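Local coordinates for hypothetical protein (Bacteroides caccae, PDB 4M8R) that is of unknown function but belongs to the DUF4784 family, joining an N-terminal Ig-like domain to a WD40-like domain, at the interface of chains A and B. Coordinates in Å, arbitrary orientation; residue numbers count along the deposited sequence, not the author numbering. Chains: chain A/B, hypothetical protein.

Contact 1: the interface of chains A and B. Residues chain A 41, 43, 95, 97; chain B 41, 43, 95, 97.
NE2, the amide nitrogen of A:Gln43, faces NE2 of B:Gln43 across the two-fold, 3.5 Å away, too far and too alike to bond. Near it too are ND2 of B:Asn95, 3.8 Å from A:Gln43 NE2, and the backbone N of B:Ala97, 4.0 Å from the same A:Gln43 NE2. The polar atoms named are all nitrogens, and the sides exchange no polar bond in this patch. The glutamines meet end on and stack their amides, whose planes are only 16° apart; the carbonyls point in roughly the same direction while the C-N bonds diverge. In each, CG is anti to the carbonyl carbon (chi1 -55°) and the chain is extended beyond it, which carries the amide across to its twin. The amide of A:Asn95 is turned much more steeply against that of B:Gln43, by 63°. A:Gly41 and B:Gly41 bring their carbonyl oxygens no nearer than 4.1 Å, O to O. The patch is therefore held by van der Waals contact between amides, and probably contributes shape more than polar specificity. Here the Ig-like domains of two copies of one protein meet about a two-fold in the deposited assembly. The site lies at one end of that domain: A:Gln43 starts strand 43-50 just after the loop bearing A:Gly41, and A:Asn95 is near the end of strand 88-96, ahead of the turn containing A:Ala97.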
# COMPACT_ATOMS: atom_id res chain seq x y z
N GLY A 41 34.82 -23.15 -1.72
CA GLY A 41 33.62 -22.72 -2.41
C GLY A 41 32.33 -23.02 -1.66
O GLY A 41 31.28 -22.53 -2.05
N GLN A 43 29.46 -22.49 0.77
CA GLN A 43 28.87 -21.26 1.28
C GLN A 43 27.97 -21.60 2.46
O GLN A 43 27.73 -22.77 2.76
CB GLN A 43 28.09 -20.55 0.17
CG GLN A 43 28.95 -20.26 -1.06
CD GLN A 43 28.34 -19.24 -2.02
OE1 GLN A 43 27.46 -18.46 -1.65
NE2 GLN A 43 28.81 -19.26 -3.27
N ASN A 95 25.97 -24.81 2.32
CA ASN A 95 25.52 -24.80 0.93
C ASN A 95 26.66 -25.19 0.00
O ASN A 95 27.59 -24.41 -0.20
CB ASN A 95 24.97 -23.41 0.57
CG ASN A 95 24.40 -23.34 -0.84
OD1 ASN A 95 24.29 -24.35 -1.54
ND2 ASN A 95 24.04 -22.13 -1.26
N ALA A 97 27.04 -25.94 -3.69
CA ALA A 97 26.40 -25.86 -5.01
C ALA A 97 24.88 -25.98 -4.88
O ALA A 97 24.24 -25.12 -4.27
CB ALA A 97 26.98 -26.91 -5.96
N GLY B 41 31.79 -26.31 -6.97
CA GLY B 41 31.16 -25.38 -6.05
C GLY B 41 30.97 -23.99 -6.60
O GLY B 41 30.28 -23.18 -5.99
N GLN B 43 29.27 -21.13 -8.43
CA GLN B 43 27.87 -20.86 -8.68
C GLN B 43 27.74 -19.77 -9.73
O GLN B 43 28.73 -19.15 -10.13
CB GLN B 43 27.16 -20.48 -7.38
CG GLN B 43 27.32 -21.53 -6.28
CD GLN B 43 26.36 -21.37 -5.12
OE1 GLN B 43 25.31 -20.73 -5.23
NE2 GLN B 43 26.70 -21.96 -3.98
N ASN B 95 30.25 -16.94 -9.66
CA ASN B 95 30.35 -16.68 -8.22
C ASN B 95 31.19 -17.77 -7.55
O ASN B 95 30.74 -18.90 -7.42
CB ASN B 95 28.94 -16.62 -7.61
CG ASN B 95 28.95 -16.27 -6.12
OD1 ASN B 95 29.99 -15.96 -5.55
ND2 ASN B 95 27.78 -16.34 -5.50
N ALA B 97 32.62 -18.36 -4.09
CA ALA B 97 32.59 -17.94 -2.69
C ALA B 97 32.26 -16.44 -2.58
O ALA B 97 31.16 -16.02 -2.96
CB ALA B 97 33.90 -18.29 -1.99

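Contact 2: the interface of chains A and B. Residues chain A 203, 206, 208, 219-221, 264, 268; chain B 57-58.
B:Phe57 enters chain A from an extended backbone (phi -93°) that turns at a cis peptide bond into B:Pro58, while A:Asn268, beside it, has a positive phi. A loop of the Ig-like domain of chain B thus inserts its Phe-Pro pair into the WD40-like domain of chain A, probably helping to hold the copies together. CG anti to the backbone N (chi1 -171°) sends the phenyl ring into a socket lined by strands 208-212, 217-221 and 262-264 and the loop around A:Ser203. Its tip, CZ, meets the methyl CB of A:Ala208 at 3.4 Å. The A:Phe264 side chain crosses it at about a right angle, its CZ 3.6 Å from CD1 of B:Phe57. The A:Asn221 side chain runs across that of B:Phe57, its amide inclined 36° to the ring and CB 3.8 Å from CE2 of B:Phe57. A:Ser203 CB stands at the ring's edge, in its plane. B:Pro58 presents CG to the carboxylate OD1 of A:Asp206 at 3.6 Å.

Within chain A, A:Asn221 ND2 donates to A:Asp206 OD2 at 3.0 Å, from above the carboxylate plane. A:Asn268 ND2 bonds A:Ser203 O at 3.1 Å, on a lone pair; the same ND2 makes a weak hydrogen bond to B:Phe57 O at 3.5 Å.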
# COMPACT_ATOMS: atom_id res chain seq x y z
N SER A 203 15.47 11.13 -6.31
CA SER A 203 14.57 10.32 -7.15
C SER A 203 13.37 9.84 -6.35
O SER A 203 12.27 9.73 -6.89
CB SER A 203 15.29 9.11 -7.75
OG SER A 203 15.72 8.21 -6.75
N ASP A 206 16.11 5.93 -4.38
CA ASP A 206 17.32 5.40 -5.02
C ASP A 206 18.40 6.46 -5.07
O ASP A 206 18.10 7.66 -5.13
CB ASP A 206 17.02 4.91 -6.44
CG ASP A 206 16.01 3.76 -6.48
OD1 ASP A 206 14.79 4.03 -6.50
OD2 ASP A 206 16.45 2.59 -6.49
N ALA A 208 21.42 7.55 -7.53
CA ALA A 208 21.95 7.35 -8.87
C ALA A 208 23.37 7.88 -8.93
O ALA A 208 23.84 8.54 -8.01
CB ALA A 208 21.08 8.05 -9.90
N LEU A 219 23.87 7.19 -16.88
CA LEU A 219 23.24 7.28 -15.58
C LEU A 219 23.06 5.88 -15.01
O LEU A 219 22.54 5.00 -15.69
CB LEU A 219 21.89 7.98 -15.70
CG LEU A 219 21.14 8.27 -14.40
CD1 LEU A 219 21.94 9.22 -13.52
CD2 LEU A 219 19.77 8.85 -14.72
N TYR A 220 23.49 5.68 -13.77
CA TYR A 220 23.47 4.37 -13.12
C TYR A 220 22.67 4.42 -11.82
O TYR A 220 22.62 5.45 -11.16
CB TYR A 220 24.88 3.93 -12.74
CG TYR A 220 25.76 3.44 -13.87
CD1 TYR A 220 26.31 4.32 -14.79
CD2 TYR A 220 26.08 2.09 -13.98
CE1 TYR A 220 27.13 3.87 -15.81
CE2 TYR A 220 26.90 1.63 -15.00
CZ TYR A 220 27.42 2.52 -15.90
OH TYR A 220 28.23 2.05 -16.91
N ASN A 221 22.09 3.28 -11.46
CA ASN A 221 21.56 3.09 -10.12
C ASN A 221 22.61 2.36 -9.30
O ASN A 221 22.95 1.23 -9.60
CB ASN A 221 20.28 2.26 -10.16
CG ASN A 221 19.63 2.13 -8.80
OD1 ASN A 221 20.31 1.94 -7.79
ND2 ASN A 221 18.32 2.26 -8.77
N PHE A 264 17.62 15.32 -8.87
CA PHE A 264 16.58 15.06 -9.86
C PHE A 264 15.48 16.09 -9.73
O PHE A 264 14.94 16.30 -8.65
CB PHE A 264 15.95 13.68 -9.65
CG PHE A 264 16.73 12.53 -10.24
CD1 PHE A 264 16.78 12.34 -11.61
CD2 PHE A 264 17.38 11.62 -9.42
CE1 PHE A 264 17.49 11.28 -12.15
CE2 PHE A 264 18.09 10.56 -9.95
CZ PHE A 264 18.14 10.39 -11.32
N ASN A 268 12.05 13.10 -12.63
CA ASN A 268 13.33 12.39 -12.70
C ASN A 268 13.92 12.27 -14.10
O ASN A 268 14.59 11.30 -14.42
CB ASN A 268 13.20 11.00 -12.04
CG ASN A 268 12.85 11.08 -10.57
OD1 ASN A 268 12.87 12.15 -9.96
ND2 ASN A 268 12.54 9.93 -9.98
N PHE B 57 14.03 6.53 -14.90
CA PHE B 57 14.77 6.24 -13.67
C PHE B 57 13.84 6.46 -12.47
O PHE B 57 13.20 7.50 -12.37
CB PHE B 57 16.02 7.11 -13.53
CG PHE B 57 16.90 6.69 -12.38
CD1 PHE B 57 16.63 7.11 -11.09
CD2 PHE B 57 17.96 5.83 -12.59
CE1 PHE B 57 17.42 6.70 -10.03
CE2 PHE B 57 18.75 5.42 -11.53
CZ PHE B 57 18.48 5.85 -10.25
N PRO B 58 13.77 5.48 -11.55
CA PRO B 58 14.46 4.19 -11.54
C PRO B 58 13.79 3.15 -12.43
O PRO B 58 12.58 3.17 -12.61
CB PRO B 58 14.34 3.74 -10.09
CG PRO B 58 13.07 4.36 -9.62
CD PRO B 58 12.98 5.69 -10.33

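Contact 3: the interface of chains A and B. Residues chain A 47-49, 57, 59, 61-62, 89; chain B 221, 224, 238-240.
A:Tyr61 and B:Phe239 pack together in a mixed polar and aromatic interface between two copies of a DUF4784 protein, in which strands of the Ig-like domain of chain A meet the WD40-like domain of chain B; with its two-fold twin it ties the two copies together in the deposited assembly. The two aromatic side chains run antiparallel alongside each other, and CD1 of A:Tyr61 lies over one face of the phenyl ring, 3.5 Å from CG of B:Phe239. Water 2 covers the opposite face and links the A:Asp47 carboxylate to the backbone N of B:Asn238. The phenolic OH of A:Tyr61 accepts from A:Glu59 N at 3.0 Å, and water 1 bridges the A:Tyr61 OH and A:Glu59 OE2 to B:Phe239 O. An alanine in place of A:Tyr61 would probably uncover one face of B:Phe239 and leave water 1 and A:Glu59 N without their hydroxyl partner.

Two arginines grip the backbone of chain B. A:Arg49, bent at chi3 (68°), gives NH1 to B:Pro240 O at 2.8 Å, from above the carbonyl plane. A:Arg89 places CD over the centre of that guanidinium and donates its own NH1 to B:Asn238 O at 3.2 Å, in the carbonyl plane. A:Arg49 NE forms a long salt bridge with A:Glu59 OE1, 3.6 Å apart.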
# COMPACT_ATOMS: atom_id res chain seq x y z
N ASP A 47 18.37 -19.01 7.38
CA ASP A 47 16.93 -18.83 7.29
C ASP A 47 16.46 -18.22 8.61
O ASP A 47 16.81 -18.70 9.68
CB ASP A 47 16.21 -20.17 7.05
CG ASP A 47 16.23 -20.61 5.57
OD1 ASP A 47 16.86 -19.93 4.72
OD2 ASP A 47 15.60 -21.64 5.25
N PHE A 48 15.67 -17.15 8.53
CA PHE A 48 15.20 -16.41 9.70
C PHE A 48 13.71 -16.64 9.93
O PHE A 48 12.93 -16.66 8.98
CB PHE A 48 15.44 -14.91 9.52
CG PHE A 48 16.89 -14.53 9.38
CD1 PHE A 48 17.55 -14.69 8.17
CD2 PHE A 48 17.58 -13.98 10.44
CE1 PHE A 48 18.88 -14.32 8.04
CE2 PHE A 48 18.91 -13.62 10.32
CZ PHE A 48 19.56 -13.80 9.11
N ARG A 49 13.32 -16.77 11.20
CA ARG A 49 11.92 -16.82 11.59
C ARG A 49 11.71 -15.90 12.79
O ARG A 49 12.42 -16.03 13.78
CB ARG A 49 11.52 -18.24 11.97
CG ARG A 49 10.04 -18.41 12.27
CD ARG A 49 9.79 -19.58 13.21
NE ARG A 49 10.32 -19.32 14.55
CZ ARG A 49 10.35 -20.22 15.53
NH1 ARG A 49 9.89 -21.45 15.35
NH2 ARG A 49 10.86 -19.87 16.71
N PHE A 57 0.16 -17.07 13.05
CA PHE A 57 0.43 -17.52 11.69
C PHE A 57 -0.23 -16.56 10.70
O PHE A 57 -1.41 -16.26 10.84
CB PHE A 57 -0.08 -18.95 11.45
CG PHE A 57 0.37 -19.52 10.13
CD1 PHE A 57 -0.32 -19.23 8.96
CD2 PHE A 57 1.52 -20.29 10.05
CE1 PHE A 57 0.12 -19.72 7.74
CE2 PHE A 57 1.95 -20.79 8.83
CZ PHE A 57 1.25 -20.50 7.68
N GLU A 59 4.05 -16.08 10.53
CA GLU A 59 5.12 -15.35 11.19
C GLU A 59 5.88 -14.51 10.16
O GLU A 59 5.42 -14.35 9.03
CB GLU A 59 6.08 -16.32 11.88
CG GLU A 59 5.39 -17.34 12.76
CD GLU A 59 6.38 -18.25 13.44
OE1 GLU A 59 7.02 -17.81 14.41
OE2 GLU A 59 6.51 -19.41 13.00
N TYR A 61 9.32 -14.33 7.90
CA TYR A 61 10.27 -15.30 7.35
C TYR A 61 11.25 -14.63 6.40
O TYR A 61 10.91 -13.67 5.74
CB TYR A 61 9.54 -16.39 6.57
CG TYR A 61 8.36 -16.97 7.30
CD1 TYR A 61 8.54 -17.84 8.36
CD2 TYR A 61 7.06 -16.63 6.93
CE1 TYR A 61 7.46 -18.38 9.04
CE2 TYR A 61 5.97 -17.17 7.61
CZ TYR A 61 6.17 -18.04 8.66
OH TYR A 61 5.10 -18.57 9.33
N LEU A 62 12.46 -15.15 6.35
CA LEU A 62 13.47 -14.69 5.41
C LEU A 62 14.46 -15.81 5.16
O LEU A 62 14.84 -16.52 6.09
CB LEU A 62 14.18 -13.45 5.95
CG LEU A 62 15.08 -12.70 4.98
CD1 LEU A 62 14.29 -12.17 3.79
CD2 LEU A 62 15.79 -11.57 5.72
N ARG A 89 14.82 -16.70 15.30
CA ARG A 89 15.35 -18.05 15.22
C ARG A 89 16.07 -18.16 13.88
O ARG A 89 15.44 -18.01 12.82
CB ARG A 89 14.22 -19.08 15.30
CG ARG A 89 14.57 -20.48 14.82
CD ARG A 89 13.34 -21.37 14.84
NE ARG A 89 13.59 -22.75 14.42
CZ ARG A 89 13.49 -23.20 13.17
NH1 ARG A 89 13.14 -22.40 12.17
NH2 ARG A 89 13.74 -24.48 12.93
N ASN B 221 4.88 -23.31 7.94
CA ASN B 221 4.69 -22.58 6.70
C ASN B 221 5.53 -23.26 5.63
O ASN B 221 6.75 -23.29 5.73
CB ASN B 221 5.13 -21.13 6.85
CG ASN B 221 4.85 -20.31 5.61
OD1 ASN B 221 5.05 -20.77 4.48
ND2 ASN B 221 4.36 -19.10 5.81
N ALA B 224 6.70 -20.48 2.00
CA ALA B 224 7.69 -19.39 2.09
C ALA B 224 8.81 -19.46 1.03
O ALA B 224 9.28 -18.43 0.56
CB ALA B 224 8.29 -19.33 3.48
N ASN B 238 11.81 -24.82 6.41
CA ASN B 238 11.66 -25.42 7.72
C ASN B 238 11.22 -24.36 8.73
O ASN B 238 12.02 -23.90 9.55
CB ASN B 238 12.96 -26.08 8.16
CG ASN B 238 12.79 -26.84 9.46
OD1 ASN B 238 11.80 -27.55 9.65
ND2 ASN B 238 13.74 -26.69 10.38
N PHE B 239 9.94 -24.01 8.68
CA PHE B 239 9.40 -22.92 9.49
C PHE B 239 8.23 -23.35 10.39
O PHE B 239 7.08 -22.99 10.14
CB PHE B 239 8.94 -21.77 8.58
CG PHE B 239 10.07 -21.00 7.95
CD1 PHE B 239 11.07 -20.44 8.72
CD2 PHE B 239 10.09 -20.78 6.58
CE1 PHE B 239 12.09 -19.71 8.13
CE2 PHE B 239 11.10 -20.05 5.99
CZ PHE B 239 12.10 -19.51 6.77
N PRO B 240 8.51 -24.11 11.45
CA PRO B 240 7.46 -24.41 12.42
C PRO B 240 7.13 -23.22 13.31
O PRO B 240 7.96 -22.32 13.46
CB PRO B 240 8.06 -25.54 13.26
CG PRO B 240 9.54 -25.33 13.17
CD PRO B 240 9.79 -24.77 11.79
O HOH W 1 5.62 -20.76 10.97
O HOH W 2 13.39 -22.61 6.49

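Measured between centres of C-alpha atoms, contact 1 lies about 24 Å from contact 3 and 32 Å from contact 2, while contacts 2 and 3 are about 34 Å apart. Strands 43-50 and 88-96 serve both contact 1 and contact 3, so one Ig-like domain spans from its twin to the partner's WD40-like domain. Contacts 2 and 3 share the Phe57 and Asn221 positions with chains exchanged; the symmetry twin of contact 2 therefore adjoins contact 3. Together they describe a reciprocal two-fold pair within a four-copy assembly, although the structure alone does not show that this pair forms in solution.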